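Local coordinates for penicillin-binding protein PbpB (Mycobacterium tuberculosis, PDB 6KGW) that synthesises cross-linked peptidoglycan for the cell wall from lipid intermediates and binds penicillin, at residues V270-A275 against A473-T478; V304-E309 against K323-G328. All coordinates share one frame; numbering follows the deposited sequence.

Starting from the N-terminal side, the chain runs through 270-275 into helix 272-281, makes the hairpin of strands 296-299 and 302-305, and enters 304-309. Contact 2 then closes a short loop of 13 residues, which holds most of helix 317-323, by bringing 304-309 against 323-328 at the head of helix 326-347. Much later, strand 473-483 returns to 270-275. That is contact 1, and the long loop it closes, 197 residues, contains the whole of contact 2; the two do not cross. They meet at S324 OG, which lies 2.7 Å from K475 NZ and 2.9 Å from K272 NZ, both probable hydrogen bonds. Both contacts also touch the bound AIX, so helix, strand and loop surround one site.

Contact 1. Residues V270-A275 against A473-T478; sequences VNKIVA and AGKTGT. With AIX ((2R,4S)-2-[(1R)-1-{[(2R)-2-amino-2-phenylacetyl]amino}-2-oxoethyl]-5,5-dimethyl-1,3-thiazolidine-4-carboxylic acid), chain E.
V270 and K272 pack against K475 and G477 in a buried side-chain contact, where the 3-10 turn that leads into helix 272-281 lies beside strand 473-483 of the antiparallel sheet in the transpeptidase domain. No hydrogen bond crosses between the two segments; they meet by van der Waals packing. The CG1 methyl of V270 rests on the strand backbone, 3.3 Å from K475 O. The nearest pair of CA atoms is V270 with G477, 4.8 Å apart, and the missing side chain of G477 lets the backbone of V270 sit close to the strand.

The two lysines lie across one another obliquely, with K272 CD 4.0 Å from K475 CE. K272 is extended beyond CG, and its NZ is hydrogen-bonded to S324 and N326. K475 leaves the strand with CG anti to N (chi1 177°), then bends at chi2 and chi4, so its amine curls back over its own strand: NZ donates to T476 O at 2.7 Å, tilted 33° from the carbonyl plane. A second bond, to S324, helps fix that amine.

Beyond the lysines the strand grips AIX, the ring-opened ampicillin. Its carboxylate is held by two hydroxyls, T476 OG1 at 2.7 Å from O1 and T478 OG1 at 3.0 Å from O2; T461 also bonds to T476 OG1. T478 N donates to AIX O4 at 2.8 Å and 166°, a nearly straight bond, while T478 O receives a weak one from AIX N1. This pairing of the ligand with T478 through N and, weakly, O, with K272 three residues after S269, the acyl-ester serine by similarity, and K475-T476-G477 alongside, is consistent with the SxxK and KTG motifs of a penicillin-binding transpeptidase active site.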
# COMPACT_ATOMS: atom_id res chain seq x y z
N VAL A 270 -9.08 5.74 -4.89
CA VAL A 270 -8.07 6.05 -3.87
C VAL A 270 -7.13 7.14 -4.34
O VAL A 270 -6.55 7.85 -3.52
CB VAL A 270 -7.23 4.83 -3.42
CG1 VAL A 270 -8.04 3.98 -2.49
CG2 VAL A 270 -6.71 4.06 -4.63
N ASN A 271 -7.00 7.32 -5.65
CA ASN A 271 -6.18 8.41 -6.16
C ASN A 271 -6.71 9.79 -5.79
O ASN A 271 -6.00 10.78 -6.00
CB ASN A 271 -6.06 8.30 -7.68
CG ASN A 271 -4.78 8.94 -8.19
OD1 ASN A 271 -3.71 8.70 -7.63
ND2 ASN A 271 -4.88 9.76 -9.23
N LYS A 272 -7.93 9.90 -5.26
CA LYS A 272 -8.49 11.23 -5.05
C LYS A 272 -7.77 12.01 -3.95
O LYS A 272 -7.98 13.22 -3.84
CB LYS A 272 -9.98 11.12 -4.76
CG LYS A 272 -10.79 10.73 -5.99
CD LYS A 272 -12.28 10.70 -5.69
CE LYS A 272 -13.07 10.09 -6.86
NZ LYS A 272 -14.52 10.02 -6.54
N ILE A 273 -6.90 11.37 -3.18
CA ILE A 273 -6.01 12.10 -2.28
C ILE A 273 -5.19 13.17 -3.01
O ILE A 273 -4.87 14.22 -2.44
CB ILE A 273 -5.09 11.09 -1.56
CG1 ILE A 273 -4.24 11.79 -0.51
CG2 ILE A 273 -4.20 10.36 -2.58
CD1 ILE A 273 -3.43 10.82 0.33
N VAL A 274 -4.80 12.92 -4.26
CA VAL A 274 -3.97 13.91 -4.96
C VAL A 274 -4.75 15.21 -5.16
O VAL A 274 -4.34 16.28 -4.67
CB VAL A 274 -3.44 13.33 -6.28
CG1 VAL A 274 -2.58 14.37 -7.00
CG2 VAL A 274 -2.61 12.09 -5.99
N ALA A 275 -5.90 15.12 -5.84
CA ALA A 275 -6.80 16.26 -6.01
C ALA A 275 -7.12 16.93 -4.68
O ALA A 275 -7.09 18.16 -4.56
CB ALA A 275 -8.08 15.79 -6.71
N ALA A 473 -9.17 7.25 9.28
CA ALA A 473 -9.31 8.10 8.10
C ALA A 473 -8.84 7.27 6.92
O ALA A 473 -7.78 6.65 7.00
CB ALA A 473 -8.50 9.40 8.22
N GLY A 474 -9.62 7.26 5.85
CA GLY A 474 -9.22 6.50 4.69
C GLY A 474 -9.95 6.96 3.44
O GLY A 474 -10.63 7.98 3.44
N LYS A 475 -9.79 6.18 2.38
CA LYS A 475 -10.48 6.43 1.12
C LYS A 475 -10.65 5.10 0.39
O LYS A 475 -9.70 4.32 0.30
CB LYS A 475 -9.71 7.43 0.26
CG LYS A 475 -10.33 7.69 -1.11
CD LYS A 475 -11.62 8.49 -0.98
CE LYS A 475 -12.35 8.61 -2.30
NZ LYS A 475 -13.13 7.37 -2.58
N THR A 476 -11.86 4.85 -0.10
CA THR A 476 -12.18 3.68 -0.90
C THR A 476 -11.83 3.92 -2.36
O THR A 476 -11.67 5.07 -2.80
CB THR A 476 -13.67 3.34 -0.81
OG1 THR A 476 -14.43 4.54 -1.01
CG2 THR A 476 -14.03 2.70 0.56
N GLY A 477 -11.76 2.84 -3.12
CA GLY A 477 -11.71 2.94 -4.57
C GLY A 477 -12.32 1.75 -5.27
O GLY A 477 -12.30 0.63 -4.77
N THR A 478 -12.83 2.00 -6.48
CA THR A 478 -13.39 0.98 -7.36
C THR A 478 -12.99 1.40 -8.77
O THR A 478 -13.63 2.27 -9.37
CB THR A 478 -14.91 0.86 -7.23
OG1 THR A 478 -15.28 0.70 -5.86
CG2 THR A 478 -15.44 -0.33 -8.02
C8 AIX E . -18.33 0.72 -10.06
C5 AIX E . -17.29 2.78 -10.77
C6 AIX E . -17.65 4.41 -5.92
N1 AIX E . -15.42 4.76 -9.19
C2 AIX E . -15.77 3.90 -4.24
N3 AIX E . -15.49 5.59 -5.97
C4 AIX E . -16.06 3.55 -11.20
C1 AIX E . -18.45 5.09 -4.81
C3 AIX E . -15.91 4.88 -10.43
C7 AIX E . -17.21 1.43 -10.49
C9 AIX E . -19.54 1.37 -9.91
C10 AIX E . -19.63 2.72 -10.19
C11 AIX E . -18.52 3.42 -10.63
C12 AIX E . -16.12 4.30 -5.66
C13 AIX E . -16.05 6.18 -7.17
C14 AIX E . -15.05 5.88 -8.33
C15 AIX E . -13.65 5.69 -7.63
C16 AIX E . -18.23 3.04 -6.25
N2 AIX E . -16.03 3.75 -12.66
O1 AIX E . -15.37 4.92 -3.55
O2 AIX E . -15.85 2.76 -3.79
O3 AIX E . -16.21 5.95 -10.95
O4 AIX E . -13.26 4.61 -7.29
S1 AIX E . -17.72 5.47 -7.43

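Contact 2. Residues V304-E309 against K323-G328. With AIX ((2R,4S)-2-[(1R)-1-{[(2R)-2-amino-2-phenylacetyl]amino}-2-oxoethyl]-5,5-dimethyl-1,3-thiazolidine-4-carboxylic acid), chain E.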
# COMPACT_ATOMS: atom_id res chain seq x y z
N VAL A 304 -18.43 12.37 -17.67
CA VAL A 304 -18.12 11.69 -16.42
C VAL A 304 -19.35 11.68 -15.53
O VAL A 304 -19.99 12.72 -15.34
CB VAL A 304 -16.93 12.35 -15.71
CG1 VAL A 304 -16.45 11.46 -14.60
CG2 VAL A 304 -15.83 12.63 -16.70
N HIS A 305 -19.67 10.51 -14.99
CA HIS A 305 -20.87 10.30 -14.20
C HIS A 305 -20.50 9.86 -12.79
O HIS A 305 -19.47 9.22 -12.57
CB HIS A 305 -21.84 9.27 -14.88
CG HIS A 305 -21.20 7.97 -15.32
ND1 HIS A 305 -20.01 7.90 -16.01
CD2 HIS A 305 -21.64 6.69 -15.22
CE1 HIS A 305 -19.73 6.63 -16.29
NE2 HIS A 305 -20.70 5.88 -15.82
N ASP A 306 -21.34 10.22 -11.83
CA ASP A 306 -21.18 9.71 -10.48
C ASP A 306 -21.82 8.32 -10.36
O ASP A 306 -22.76 7.99 -11.08
CB ASP A 306 -21.79 10.68 -9.47
CG ASP A 306 -20.84 11.84 -9.13
OD1 ASP A 306 -19.65 11.78 -9.52
OD2 ASP A 306 -21.29 12.79 -8.44
N ALA A 307 -21.29 7.50 -9.45
CA ALA A 307 -21.76 6.12 -9.32
C ALA A 307 -23.23 6.01 -8.95
O ALA A 307 -23.77 4.90 -8.95
CB ALA A 307 -20.94 5.36 -8.27
N TRP A 308 -23.89 7.12 -8.64
CA TRP A 308 -25.32 7.16 -8.43
C TRP A 308 -25.88 8.33 -9.23
O TRP A 308 -25.19 9.33 -9.44
CB TRP A 308 -25.68 7.28 -6.94
CG TRP A 308 -25.18 8.54 -6.21
CD1 TRP A 308 -25.95 9.56 -5.75
CD2 TRP A 308 -23.82 8.86 -5.85
NE1 TRP A 308 -25.17 10.51 -5.13
CE2 TRP A 308 -23.86 10.10 -5.18
CE3 TRP A 308 -22.58 8.24 -6.04
CZ2 TRP A 308 -22.70 10.73 -4.69
CZ3 TRP A 308 -21.43 8.86 -5.56
CH2 TRP A 308 -21.50 10.09 -4.90
N GLU A 309 -27.10 8.19 -9.72
CA GLU A 309 -27.73 9.31 -10.39
C GLU A 309 -28.22 10.31 -9.35
O GLU A 309 -28.74 9.93 -8.29
CB GLU A 309 -28.87 8.86 -11.32
CG GLU A 309 -28.41 8.25 -12.68
CD GLU A 309 -28.21 9.27 -13.83
OE1 GLU A 309 -29.00 10.23 -13.92
OE2 GLU A 309 -27.28 9.11 -14.65
N LYS A 323 -18.06 10.87 -0.08
CA LYS A 323 -19.01 10.13 -0.89
C LYS A 323 -18.42 9.68 -2.22
O LYS A 323 -19.04 8.88 -2.92
CB LYS A 323 -20.28 10.97 -1.14
CG LYS A 323 -21.21 11.04 0.04
CD LYS A 323 -22.45 11.86 -0.27
CE LYS A 323 -23.32 12.07 0.98
NZ LYS A 323 -23.69 10.77 1.67
N SER A 324 -17.23 10.18 -2.55
CA SER A 324 -16.50 9.81 -3.77
C SER A 324 -17.26 10.23 -5.03
O SER A 324 -17.47 9.43 -5.95
CB SER A 324 -16.16 8.32 -3.77
OG SER A 324 -14.95 8.08 -4.45
N SER A 325 -17.67 11.49 -5.08
CA SER A 325 -18.22 12.08 -6.30
C SER A 325 -17.11 12.27 -7.35
O SER A 325 -16.16 13.03 -7.12
CB SER A 325 -18.89 13.41 -5.99
OG SER A 325 -19.21 14.14 -7.16
N ASN A 326 -17.24 11.60 -8.50
CA ASN A 326 -16.31 11.84 -9.60
C ASN A 326 -16.47 13.25 -10.15
O ASN A 326 -15.49 13.98 -10.35
CB ASN A 326 -16.52 10.82 -10.72
CG ASN A 326 -16.10 9.39 -10.33
OD1 ASN A 326 -15.30 9.17 -9.42
ND2 ASN A 326 -16.64 8.41 -11.06
N VAL A 327 -17.72 13.65 -10.40
CA VAL A 327 -18.01 15.00 -10.90
C VAL A 327 -17.43 16.05 -9.96
O VAL A 327 -16.74 16.99 -10.39
CB VAL A 327 -19.53 15.16 -11.09
CG1 VAL A 327 -19.90 16.60 -11.48
CG2 VAL A 327 -20.04 14.13 -12.12
N GLY A 328 -17.69 15.90 -8.66
CA GLY A 328 -17.15 16.84 -7.70
C GLY A 328 -15.63 16.88 -7.71
O GLY A 328 -15.03 17.96 -7.63
C8 AIX E . -18.33 0.72 -10.06
C5 AIX E . -17.29 2.78 -10.77
C6 AIX E . -17.65 4.41 -5.92
N1 AIX E . -15.42 4.76 -9.19
C2 AIX E . -15.77 3.90 -4.24
N3 AIX E . -15.49 5.59 -5.97
C4 AIX E . -16.06 3.55 -11.20
C1 AIX E . -18.45 5.09 -4.81
C3 AIX E . -15.91 4.88 -10.43
C7 AIX E . -17.21 1.43 -10.49
C9 AIX E . -19.54 1.37 -9.91
C10 AIX E . -19.63 2.72 -10.19
C11 AIX E . -18.52 3.42 -10.63
C12 AIX E . -16.12 4.30 -5.66
C13 AIX E . -16.05 6.18 -7.17
C14 AIX E . -15.05 5.88 -8.33
C15 AIX E . -13.65 5.69 -7.63
C16 AIX E . -18.23 3.04 -6.25
N2 AIX E . -16.03 3.75 -12.66
O1 AIX E . -15.37 4.92 -3.55
O2 AIX E . -15.85 2.76 -3.79
O3 AIX E . -16.21 5.95 -10.95
O4 AIX E . -13.26 4.61 -7.29
S1 AIX E . -17.72 5.47 -7.43
O HOH W 1 -18.94 8.80 -8.23
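D306 reaches across to S325 and V327 and uses both carboxylate oxygens. V327 N donates to OD1 at 2.8 Å and 164°, and S325 OG donates to OD2 at 2.8 Å; both donors come from the syn side, somewhat out of the carboxylate plane. The acid thus spans the first turn of helix 326-347, and H310 NE2 gives OD2 a further bond. V327 lays its CG2 methyl 3.5 Å from V304 O, while the side chains of V304 and N326 cross at about a right angle, CG1 against CB.

The hydroxyl that meets D306 also caps the helix. S325 is the N-cap: with OG anti to the backbone N (chi1 169°), the hydroxyl accepts from G328 N, three residues on, at 2.8 Å. Just before it S324, with positive phi, is the C-prime residue of the Schellman motif that ends helix 317-323, so one helix stops and the next begins within two residues. This tight turn carries S324-S325-N326, the pattern of the SxN motif of penicillin-binding proteins. AIX N3 donates to S324 OG at 3.0 Å, a hydroxyl that K475 also reaches, and N326 ND2 donates to AIX O3, a hydrogen bond modelled so short that its length is doubtful. ND2 also makes a weak bond to H305 O.

Farther out, water 1 bridges A307 N, S324 O and N326 N. W308 brings its ring end to the turn, CH2 3.4 Å from K323 O, with S325 N and S324 O near the ring edge and D306 CB above one face, toward its rim. Y315 OH holds W308 NE1, and K323 sends its amine away to the carbonyls of Q459 and Y457.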